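Local coordinates for glycerophosphoryl diester phosphodiesterase (Parabacteroides distasonis, PDB 3MZ2), which probably hydrolyses glycerophosphodiesters, with a TIM-barrel fold, at residues D73-L78 / Y97-L102; P68-D73 / D141-R146; R30-S35 / L278-S283; G8-Q13 / Y59-F64. One frame throughout, in Å; residues are numbered along the deposited sequence.

Interaction 1: residues D73-L78 / Y97-L102; sequences DSVIVL and YTWEEL
A capping box opens the short helix 99-102, and D73 docks on that helix end by binding W99. The contact joins this helix to the turn before strand 76-78, the antiparallel partner of barrel strand 63-70. Inside the box, T98 OG1 accepts from E101 N at 3.1 Å. E101 OE1 returns the grip by accepting from T98 N at 2.8 Å. From outside the box, D73 OD1 takes the W99 N-H at 3.0 Å, on the syn side and 22° out of the carboxylate plane. The D73 side chain crosses that of T98 at about a right angle. With chi1 at 53°, D73 CG lies between backbone N and carbonyl carbon, which brings it 3.8 Å from W99 N. OD1 is also held by the hydroxyl of T71. D73 OD2 accepts from a water at 2.8 Å, and that water accepts from E100 N. Below this polar end the contact turns apolar. V75 CG2 packs on W99 CB at 4.0 Å. V77 CG1 comes to the edge of the indole, near its plane, 4.2 Å from W99 CD1. V77 CG2 points to L102 CD1, and T71 lies against both of these residues. Two of the first helical N-H groups thus reach one carboxylate, W99 directly and E100 through water. This setting at a helix N-terminus would probably favour the charged form of D73.

Interaction 2: residues P68-D73 / D141-R146; sequences PRLTKD and DVPMER. With SO4 (sulfate ion), chain E.
D141 reaches across to the backbone of L70 at the C-terminal end of strand 63-70, a parallel strand of the TIM barrel. D141 OD1 offers the syn lone pair to L70 N at 2.9 Å, a bent bond of 137°. D141 OD2 accepts from a water at 2.6 Å. The same water donates to L70 O and accepts from R69 NH1, meeting the guanidinium at its edge and in plane. R69 NH1 itself stays 4.1 Å from D141 OD2, beyond a salt bridge, with the two planes 59° apart. An alanine in place of D141 would probably leave L70 N without its acceptor and loosen the water that ties R69 to this loop. L70 packs its branches on the second segment. L70 CD2 lies 4.0 Å from V142 CG2, where the side chains cross at about a right angle. L70 CD2 also lies 3.5 Å from R146 NH1. A second water joins the backbones, donating to P68 O and accepting from V142 N at 3.0 Å. Further out, R69 is fixed by a salt bridge to D82 and by the carbonyls of F79 and H80. R146 is held by S74 O. P143 occupies the N-cap position of helix 144-153. Just past it, the backbone N of selenomethionine M144 donates to O2 of a sulfate, probably from the crystallisation liquor, at 3.0 Å and 166°.

Interaction 3: residues R30-S35 / L278-S283; sequences RIPLIS and LIPVSS
R30 meets P280 through its backbone, with R30 O 4.0 Å from P280 CG. Its side chain starts away from the 278-283 loop and, in the modelled conformer, makes a salt bridge with D261. The contact lies at the N-terminal entrance to barrel strand 33-36. The loop against it follows helix 268-275 and runs on to strand 289-291. I31 comes next and splits its branches between two partners. With chi1 at -68°, CG1 is anti to the carbonyl carbon and CG2 is anti to the backbone N. I31 CG1 therefore faces S283, 3.5 Å from its OG. I31 CG2 meets I279 CG2 at 4.2 Å, and these side chains cross at about a right angle. S283 OG is not left to the hydrocarbon alone. It is hydrogen-bonded to D29 O and K285 N, which hold it beside I31. P32 follows, with its ring on the same loop. The side chains of I279 and P32 slide past each other in opposite directions, and I279 CD1 touches P32 CD at 3.7 Å. P280 meets P32 tip to tip, CD to CD, at 3.8 Å. On its other contacts the P32 ring reaches I275 and I256, residues of helices 268-275 and 245-257. From L33 onward the chain enters the sheet, where its backbone pairs with D261 and I263. No hydrogen bond links the two segments directly. The contact is apolar and depends on the fit of two prolines and two isoleucines, while the polar atoms of R30 and S283 find partners just outside it.

Interaction 4: residues G8-Q13 / Y59-F64; sequences GMNTLQ and YTPATF
N10 lays its side chain over the T60-P61 peptide and P61 CD. N10 CB sits 3.4 Å from P61 N, and N10 CG sits 3.6 Å from P61 CD. Chi1 of -68° turns N10 CG anti to the carbonyl carbon, placing it against P61 CD. N10 ND2 comes within 3.3 Å of T60 N, but both are donors and do not bond. ND2 instead gives its hydrogen bond to L57 O, near the end of helix 50-59. An alanine at N10 would probably leave L57 O without this donor and open a gap beside P61 CD. L12, two residues on, works from the same strand. L12 CD2 touches P61 CB at 4.1 Å, with the side chains at about a right angle. L12 CD1 lies 3.9 Å from T63 CG2. The touching parts run only 22° apart, yet no hydrogen bond joins them directly. A water sits between N10 and A62, accepting from A62 N at 3.3 Å and near N10 O. T60 OG1 donates to P61 O at 2.9 Å, tilted 30° from the carbonyl plane, a bond within the 59-64 segment. The arrangement sets strand 10-12 alongside the start of barrel strand 63-70. Strand 289-291 pairs antiparallel with 10-12 and puts F289 against both L12 and P61, while helix 268-275 meets Y59 and T60.

In the fold
The four contacts form two pairs at opposite ends of the barrel. Interactions 1 and 2 share D73 and lie at the C-terminal end of strand 63-70, where TIM-barrel enzymes carry their active sites. They are joined by probable hydrogen bonds, V77 N to R69 O and K72 N to Y97 O, each 2.8 Å. Interactions 3 and 4 lie where strands 33-36 and 63-70 begin. There S35 OG and T63 OG1, 2.8 Å apart, probably hydrogen-bond. Strand 63-70 serves both interaction 4 and interaction 2, whose centres are about 27 Å apart. The sulfate at interaction 2 and tetraethylene glycol about 4 Å from the side chains of I31 and T60 probably come from the crystallisation liquor.

Interaction 1: residues D73-L78 / Y97-L102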
# COMPACT_ATOMS: atom_id res chain seq x y z
N ASP A 73 -11.68 8.17 14.65
CA ASP A 73 -11.02 8.97 15.71
C ASP A 73 -9.51 8.67 15.88
O ASP A 73 -8.95 8.92 16.95
CB ASP A 73 -11.81 8.93 17.05
CG ASP A 73 -12.11 7.53 17.55
OD1 ASP A 73 -12.02 6.55 16.78
OD2 ASP A 73 -12.50 7.45 18.75
N SER A 74 -8.88 8.11 14.83
CA SER A 74 -7.43 7.98 14.72
C SER A 74 -6.84 6.98 15.76
O SER A 74 -5.65 7.06 16.12
CB SER A 74 -6.77 9.37 14.79
OG SER A 74 -7.06 10.10 13.59
N VAL A 75 -7.68 6.05 16.21
CA VAL A 75 -7.27 4.92 17.01
C VAL A 75 -6.75 3.87 16.02
O VAL A 75 -7.35 3.65 14.98
CB VAL A 75 -8.43 4.39 17.84
CG1 VAL A 75 -8.03 3.13 18.63
CG2 VAL A 75 -8.93 5.51 18.78
N ILE A 76 -5.61 3.26 16.36
CA ILE A 76 -5.10 2.16 15.56
C ILE A 76 -5.72 0.82 16.01
O ILE A 76 -5.55 0.38 17.18
CB ILE A 76 -3.55 2.05 15.62
CG1 ILE A 76 -2.89 3.36 15.25
CG2 ILE A 76 -3.05 0.90 14.71
CD1 ILE A 76 -1.45 3.39 15.66
N VAL A 77 -6.42 0.18 15.07
CA VAL A 77 -7.01 -1.14 15.27
C VAL A 77 -6.39 -2.16 14.31
O VAL A 77 -5.68 -1.78 13.41
CB VAL A 77 -8.56 -1.10 15.10
CG1 VAL A 77 -9.21 -0.19 16.12
CG2 VAL A 77 -8.96 -0.64 13.68
N LEU A 78 -6.62 -3.46 14.54
CA LEU A 78 -6.11 -4.50 13.66
C LEU A 78 -7.27 -4.96 12.79
O LEU A 78 -8.24 -5.48 13.32
CB LEU A 78 -5.62 -5.69 14.47
CG LEU A 78 -4.58 -5.35 15.53
CD1 LEU A 78 -4.03 -6.59 16.20
CD2 LEU A 78 -3.47 -4.51 14.99
N TYR A 97 -15.90 4.82 11.18
CA TYR A 97 -16.43 4.56 12.52
C TYR A 97 -15.41 4.91 13.58
O TYR A 97 -14.22 4.70 13.40
CB TYR A 97 -16.78 3.07 12.66
CG TYR A 97 -17.85 2.61 11.71
CD1 TYR A 97 -19.18 2.78 12.01
CD2 TYR A 97 -17.52 1.94 10.53
CE1 TYR A 97 -20.18 2.35 11.14
CE2 TYR A 97 -18.51 1.51 9.65
CZ TYR A 97 -19.84 1.71 9.98
OH TYR A 97 -20.85 1.29 9.14
N THR A 98 -15.87 5.46 14.70
CA THR A 98 -15.02 5.59 15.86
C THR A 98 -14.73 4.22 16.40
O THR A 98 -15.48 3.26 16.09
CB THR A 98 -15.68 6.40 16.98
OG1 THR A 98 -16.86 5.73 17.42
CG2 THR A 98 -16.06 7.80 16.50
N TRP A 99 -13.70 4.14 17.25
CA TRP A 99 -13.36 2.91 17.96
C TRP A 99 -14.59 2.40 18.71
O TRP A 99 -14.91 1.23 18.63
CB TRP A 99 -12.15 3.10 18.91
CG TRP A 99 -12.02 1.90 19.86
CD1 TRP A 99 -11.40 0.70 19.60
CD2 TRP A 99 -12.56 1.78 21.18
NE1 TRP A 99 -11.50 -0.14 20.70
CE2 TRP A 99 -12.22 0.50 21.67
CE3 TRP A 99 -13.33 2.62 21.99
CZ2 TRP A 99 -12.61 0.05 22.94
CZ3 TRP A 99 -13.70 2.18 23.26
CH2 TRP A 99 -13.34 0.90 23.72
N GLU A 100 -15.26 3.28 19.45
CA GLU A 100 -16.43 2.86 20.21
C GLU A 100 -17.53 2.28 19.32
O GLU A 100 -18.11 1.25 19.66
CB GLU A 100 -16.95 4.01 21.04
CG GLU A 100 -18.01 3.59 22.02
CD GLU A 100 -18.49 4.73 22.87
OE1 GLU A 100 -17.93 5.84 22.76
OE2 GLU A 100 -19.43 4.50 23.66
N GLU A 101 -17.79 2.91 18.17
CA GLU A 101 -18.77 2.38 17.22
C GLU A 101 -18.36 1.02 16.66
O GLU A 101 -19.18 0.10 16.57
CB GLU A 101 -18.99 3.38 16.07
CG GLU A 101 -19.69 4.66 16.51
CD GLU A 101 -19.61 5.78 15.49
OE1 GLU A 101 -18.70 5.79 14.64
OE2 GLU A 101 -20.43 6.70 15.59
N LEU A 102 -17.07 0.89 16.35
CA LEU A 102 -16.50 -0.37 15.84
C LEU A 102 -16.71 -1.53 16.80
O LEU A 102 -16.84 -2.68 16.40
CB LEU A 102 -15.02 -0.20 15.52
CG LEU A 102 -14.66 0.47 14.20
CD1 LEU A 102 -13.13 0.55 14.09
CD2 LEU A 102 -15.26 -0.26 12.97
O HOH W 1 -14.31 5.88 20.22

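Interaction 2: residues P68-D73 / D141-R146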
# COMPACT_ATOMS: atom_id res chain seq x y z
N PRO A 68 -2.36 -3.06 11.18
CA PRO A 68 -2.79 -1.84 11.86
C PRO A 68 -3.40 -0.84 10.88
O PRO A 68 -2.89 -0.63 9.78
CB PRO A 68 -1.51 -1.27 12.48
CG PRO A 68 -0.41 -2.14 12.10
CD PRO A 68 -0.90 -3.13 11.07
N ARG A 69 -4.54 -0.28 11.26
CA ARG A 69 -5.18 0.75 10.48
C ARG A 69 -6.04 1.64 11.39
O ARG A 69 -6.29 1.34 12.55
CB ARG A 69 -6.04 0.19 9.33
CG ARG A 69 -7.22 -0.60 9.77
CD ARG A 69 -8.24 -0.85 8.64
NE ARG A 69 -7.70 -1.48 7.42
CZ ARG A 69 -7.52 -0.85 6.26
NH1 ARG A 69 -7.75 0.45 6.15
NH2 ARG A 69 -7.03 -1.53 5.23
N LEU A 70 -6.48 2.73 10.82
CA LEU A 70 -7.06 3.83 11.59
C LEU A 70 -8.58 3.90 11.59
O LEU A 70 -9.25 3.71 10.57
CB LEU A 70 -6.51 5.16 11.04
CG LEU A 70 -5.04 5.47 11.19
CD1 LEU A 70 -4.65 6.75 10.42
CD2 LEU A 70 -4.70 5.56 12.69
N THR A 71 -9.14 4.25 12.74
CA THR A 71 -10.57 4.51 12.88
C THR A 71 -10.85 5.96 12.56
O THR A 71 -9.92 6.75 12.31
CB THR A 71 -11.01 4.27 14.33
OG1 THR A 71 -10.35 5.20 15.19
CG2 THR A 71 -10.69 2.84 14.78
N LYS A 72 -12.12 6.33 12.65
CA LYS A 72 -12.52 7.74 12.41
C LYS A 72 -11.86 8.66 13.42
O LYS A 72 -11.54 9.81 13.09
CB LYS A 72 -14.04 7.91 12.51
CG LYS A 72 -14.49 9.35 12.25
CD LYS A 72 -15.98 9.56 12.43
CE LYS A 72 -16.40 10.96 11.93
NZ LYS A 72 -17.72 11.43 12.48
N ASP A 73 -11.68 8.17 14.65
CA ASP A 73 -11.02 8.97 15.71
C ASP A 73 -9.51 8.67 15.88
O ASP A 73 -8.95 8.92 16.95
CB ASP A 73 -11.81 8.93 17.05
CG ASP A 73 -12.11 7.53 17.55
OD1 ASP A 73 -12.02 6.55 16.78
OD2 ASP A 73 -12.50 7.45 18.75
N ASP A 141 -2.80 2.28 6.59
CA ASP A 141 -2.88 3.74 6.54
C ASP A 141 -2.29 4.48 7.77
O ASP A 141 -2.51 5.69 7.90
CB ASP A 141 -4.35 4.19 6.29
CG ASP A 141 -5.31 3.82 7.40
OD1 ASP A 141 -4.90 3.18 8.37
OD2 ASP A 141 -6.50 4.17 7.28
N VAL A 142 -1.60 3.77 8.68
CA VAL A 142 -0.91 4.48 9.77
C VAL A 142 0.37 5.10 9.22
O VAL A 142 1.16 4.40 8.58
CB VAL A 142 -0.57 3.57 10.99
CG1 VAL A 142 0.14 4.40 12.07
CG2 VAL A 142 -1.86 2.92 11.54
N PRO A 143 0.57 6.43 9.45
CA PRO A 143 1.82 7.01 8.98
C PRO A 143 3.03 6.35 9.59
O PRO A 143 3.00 6.03 10.79
CB PRO A 143 1.71 8.49 9.40
CG PRO A 143 0.20 8.74 9.62
CD PRO A 143 -0.31 7.42 10.11
N MSE A 144 4.05 6.15 8.77
CA MSE A 144 5.32 5.59 9.24
C MSE A 144 5.89 6.31 10.44
O MSE A 144 6.39 5.65 11.35
CB MSE A 144 6.37 5.58 8.13
CG MSE A 144 6.70 6.95 7.59
SE MSE A 144 7.78 6.81 5.97
CE MSE A 144 6.87 5.27 5.20
N GLU A 145 5.83 7.64 10.49
CA GLU A 145 6.34 8.34 11.67
C GLU A 145 5.56 7.96 12.94
O GLU A 145 6.16 7.86 14.01
CB GLU A 145 6.37 9.86 11.46
CG GLU A 145 6.92 10.71 12.63
CD GLU A 145 8.44 10.91 12.62
OE1 GLU A 145 9.09 10.74 11.57
OE2 GLU A 145 8.99 11.27 13.68
N ARG A 146 4.26 7.75 12.81
CA ARG A 146 3.45 7.39 13.97
C ARG A 146 3.83 6.03 14.48
O ARG A 146 3.96 5.80 15.69
CB ARG A 146 1.94 7.39 13.64
CG ARG A 146 1.12 7.31 14.91
CD ARG A 146 -0.30 7.63 14.72
NE ARG A 146 -1.04 7.16 15.87
CZ ARG A 146 -2.35 7.18 15.95
NH1 ARG A 146 -3.08 7.68 14.96
NH2 ARG A 146 -2.92 6.70 17.03
S SO4 E . 3.79 7.78 5.37
O1 SO4 E . 2.78 8.12 4.37
O2 SO4 E . 3.66 6.40 5.82
O3 SO4 E . 5.13 7.95 4.82
O4 SO4 E . 3.59 8.69 6.50
O HOH W 2 -0.74 0.86 8.91
O HOH W 3 -8.51 2.68 8.06

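Interaction 3: residues R30-S35 / L278-S283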
# COMPACT_ATOMS: atom_id res chain seq x y z
N ARG A 30 19.29 -24.04 13.59
CA ARG A 30 18.08 -23.30 13.89
C ARG A 30 16.83 -24.18 13.92
O ARG A 30 16.76 -25.22 13.26
CB ARG A 30 17.89 -22.13 12.92
CG ARG A 30 17.27 -22.43 11.56
CD ARG A 30 18.05 -23.52 10.73
NE ARG A 30 17.83 -23.39 9.28
CZ ARG A 30 18.41 -24.15 8.32
NH1 ARG A 30 19.25 -25.15 8.61
NH2 ARG A 30 18.14 -23.90 7.04
N ILE A 31 15.85 -23.74 14.72
CA ILE A 31 14.53 -24.36 14.82
C ILE A 31 13.62 -23.72 13.76
O ILE A 31 13.53 -22.49 13.70
CB ILE A 31 13.94 -24.14 16.23
CG1 ILE A 31 14.77 -24.95 17.24
CG2 ILE A 31 12.44 -24.55 16.33
CD1 ILE A 31 14.37 -24.67 18.63
N PRO A 32 12.92 -24.55 12.97
CA PRO A 32 11.98 -23.97 12.01
C PRO A 32 10.97 -23.11 12.74
O PRO A 32 10.44 -23.55 13.79
CB PRO A 32 11.31 -25.21 11.39
CG PRO A 32 12.38 -26.26 11.45
CD PRO A 32 13.07 -26.00 12.80
N LEU A 33 10.68 -21.94 12.19
CA LEU A 33 9.78 -20.96 12.80
C LEU A 33 8.44 -20.81 12.07
O LEU A 33 8.37 -21.06 10.87
CB LEU A 33 10.47 -19.62 12.91
CG LEU A 33 11.71 -19.61 13.75
CD1 LEU A 33 12.25 -18.16 13.82
CD2 LEU A 33 11.52 -20.17 15.22
N ILE A 34 7.39 -20.43 12.77
CA ILE A 34 6.08 -20.21 12.20
C ILE A 34 5.59 -18.82 12.56
O ILE A 34 5.73 -18.33 13.71
CB ILE A 34 5.08 -21.23 12.72
CG1 ILE A 34 5.48 -22.68 12.37
CG2 ILE A 34 3.64 -21.00 12.13
CD1 ILE A 34 4.57 -23.81 12.97
N SER A 35 5.02 -18.16 11.56
CA SER A 35 4.40 -16.84 11.76
C SER A 35 2.97 -16.89 11.27
O SER A 35 2.71 -17.41 10.18
CB SER A 35 5.22 -15.76 11.05
OG SER A 35 4.83 -14.46 11.43
N LEU A 278 10.09 -32.40 12.10
CA LEU A 278 11.28 -31.74 11.61
C LEU A 278 11.93 -30.81 12.69
O LEU A 278 12.97 -30.25 12.45
CB LEU A 278 10.94 -30.96 10.34
CG LEU A 278 10.33 -31.79 9.19
CD1 LEU A 278 10.09 -30.87 7.97
CD2 LEU A 278 11.16 -32.98 8.82
N ILE A 279 11.30 -30.67 13.84
CA ILE A 279 11.79 -29.78 14.90
C ILE A 279 12.88 -30.53 15.62
O ILE A 279 12.67 -31.66 16.12
CB ILE A 279 10.65 -29.33 15.86
CG1 ILE A 279 9.52 -28.61 15.12
CG2 ILE A 279 11.20 -28.47 17.03
CD1 ILE A 279 9.93 -27.46 14.17
N PRO A 280 14.09 -29.98 15.58
CA PRO A 280 15.21 -30.67 16.22
C PRO A 280 15.06 -30.74 17.75
O PRO A 280 14.50 -29.83 18.34
CB PRO A 280 16.41 -29.81 15.85
CG PRO A 280 15.93 -28.74 14.94
CD PRO A 280 14.45 -28.63 15.13
N VAL A 281 15.55 -31.81 18.35
CA VAL A 281 15.55 -31.94 19.81
C VAL A 281 16.60 -30.99 20.44
O VAL A 281 16.27 -30.25 21.41
CB VAL A 281 15.75 -33.39 20.26
CG1 VAL A 281 17.02 -34.00 19.63
CG2 VAL A 281 15.74 -33.47 21.83
N SER A 282 17.80 -30.92 19.84
CA SER A 282 18.89 -30.03 20.31
C SER A 282 19.17 -28.84 19.37
O SER A 282 19.31 -29.02 18.15
CB SER A 282 20.20 -30.81 20.50
OG SER A 282 20.03 -31.92 21.37
N SER A 283 19.25 -27.65 19.92
CA SER A 283 19.46 -26.44 19.12
C SER A 283 19.93 -25.27 19.97
O SER A 283 19.42 -25.05 21.07
CB SER A 283 18.19 -26.06 18.37
OG SER A 283 18.25 -24.76 17.81

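Interaction 4: residues G8-Q13 / Y59-F64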
# COMPACT_ATOMS: atom_id res chain seq x y z
N GLY A 8 -2.96 -22.72 28.66
CA GLY A 8 -1.53 -23.12 28.48
C GLY A 8 -1.03 -22.73 27.08
O GLY A 8 -1.54 -23.25 26.09
N MSE A 9 -0.03 -21.86 27.01
CA MSE A 9 0.46 -21.31 25.73
C MSE A 9 1.99 -21.46 25.56
O MSE A 9 2.77 -21.34 26.52
CB MSE A 9 0.12 -19.82 25.58
CG MSE A 9 -1.32 -19.51 25.09
SE MSE A 9 -1.52 -17.63 25.25
CE MSE A 9 -1.11 -17.56 27.19
N ASN A 10 2.39 -21.72 24.33
CA ASN A 10 3.79 -21.63 23.93
C ASN A 10 4.18 -20.16 23.86
O ASN A 10 3.43 -19.33 23.28
CB ASN A 10 4.01 -22.25 22.56
CG ASN A 10 3.82 -23.75 22.56
OD1 ASN A 10 4.70 -24.49 22.98
ND2 ASN A 10 2.71 -24.19 22.03
N THR A 11 5.34 -19.84 24.42
CA THR A 11 5.86 -18.51 24.40
C THR A 11 7.28 -18.45 23.84
O THR A 11 8.03 -19.44 23.84
CB THR A 11 5.85 -17.85 25.82
OG1 THR A 11 6.69 -18.59 26.72
CG2 THR A 11 4.42 -17.77 26.34
N LEU A 12 7.62 -17.28 23.33
CA LEU A 12 9.01 -16.95 23.07
C LEU A 12 9.59 -16.15 24.26
O LEU A 12 8.89 -15.36 24.90
CB LEU A 12 9.12 -16.13 21.79
CG LEU A 12 8.48 -16.69 20.52
CD1 LEU A 12 8.61 -15.67 19.36
CD2 LEU A 12 9.08 -18.05 20.14
N GLN A 13 10.86 -16.36 24.53
CA GLN A 13 11.56 -15.75 25.66
C GLN A 13 12.64 -14.81 25.17
O GLN A 13 13.78 -15.22 24.96
CB GLN A 13 12.09 -16.85 26.57
CG GLN A 13 10.93 -17.73 27.06
CD GLN A 13 10.04 -16.99 28.06
OE1 GLN A 13 9.00 -16.37 27.72
NE2 GLN A 13 10.47 -17.02 29.31
N TYR A 59 -1.16 -24.31 20.50
CA TYR A 59 -0.64 -25.41 19.66
C TYR A 59 0.82 -25.26 19.23
O TYR A 59 1.52 -26.25 19.05
CB TYR A 59 -1.47 -25.53 18.39
CG TYR A 59 -2.90 -25.92 18.61
CD1 TYR A 59 -3.87 -24.97 18.81
CD2 TYR A 59 -3.30 -27.27 18.55
CE1 TYR A 59 -5.21 -25.31 19.00
CE2 TYR A 59 -4.64 -27.63 18.72
CZ TYR A 59 -5.59 -26.64 18.95
OH TYR A 59 -6.93 -26.94 19.13
N THR A 60 1.29 -24.02 19.06
CA THR A 60 2.62 -23.79 18.59
C THR A 60 3.20 -22.47 19.02
O THR A 60 2.47 -21.49 19.07
CB THR A 60 2.64 -23.87 17.02
OG1 THR A 60 3.98 -23.72 16.52
CG2 THR A 60 1.70 -22.83 16.36
N PRO A 61 4.53 -22.38 19.25
CA PRO A 61 5.11 -21.04 19.29
C PRO A 61 4.98 -20.38 17.93
O PRO A 61 5.06 -21.07 16.91
CB PRO A 61 6.59 -21.29 19.63
CG PRO A 61 6.82 -22.66 19.29
CD PRO A 61 5.56 -23.42 19.38
N ALA A 62 4.73 -19.08 17.90
CA ALA A 62 4.61 -18.37 16.65
C ALA A 62 4.79 -16.87 16.93
O ALA A 62 4.60 -16.42 18.04
CB ALA A 62 3.24 -18.63 16.00
N THR A 63 5.14 -16.14 15.87
CA THR A 63 5.03 -14.70 15.79
C THR A 63 3.76 -14.40 15.01
O THR A 63 3.16 -15.30 14.43
CB THR A 63 6.21 -14.07 15.07
OG1 THR A 63 6.35 -14.68 13.79
CG2 THR A 63 7.49 -14.28 15.89
N PHE A 64 3.31 -13.16 15.08
CA PHE A 64 2.06 -12.76 14.40
C PHE A 64 2.27 -11.50 13.56
O PHE A 64 2.63 -10.46 14.07
CB PHE A 64 0.94 -12.55 15.44
CG PHE A 64 0.62 -13.80 16.23
CD1 PHE A 64 -0.02 -14.83 15.61
CD2 PHE A 64 1.05 -13.98 17.50
CE1 PHE A 64 -0.32 -16.01 16.30
CE2 PHE A 64 0.79 -15.16 18.20
CZ PHE A 64 0.13 -16.20 17.56
O HOH W 4 5.15 -18.03 20.98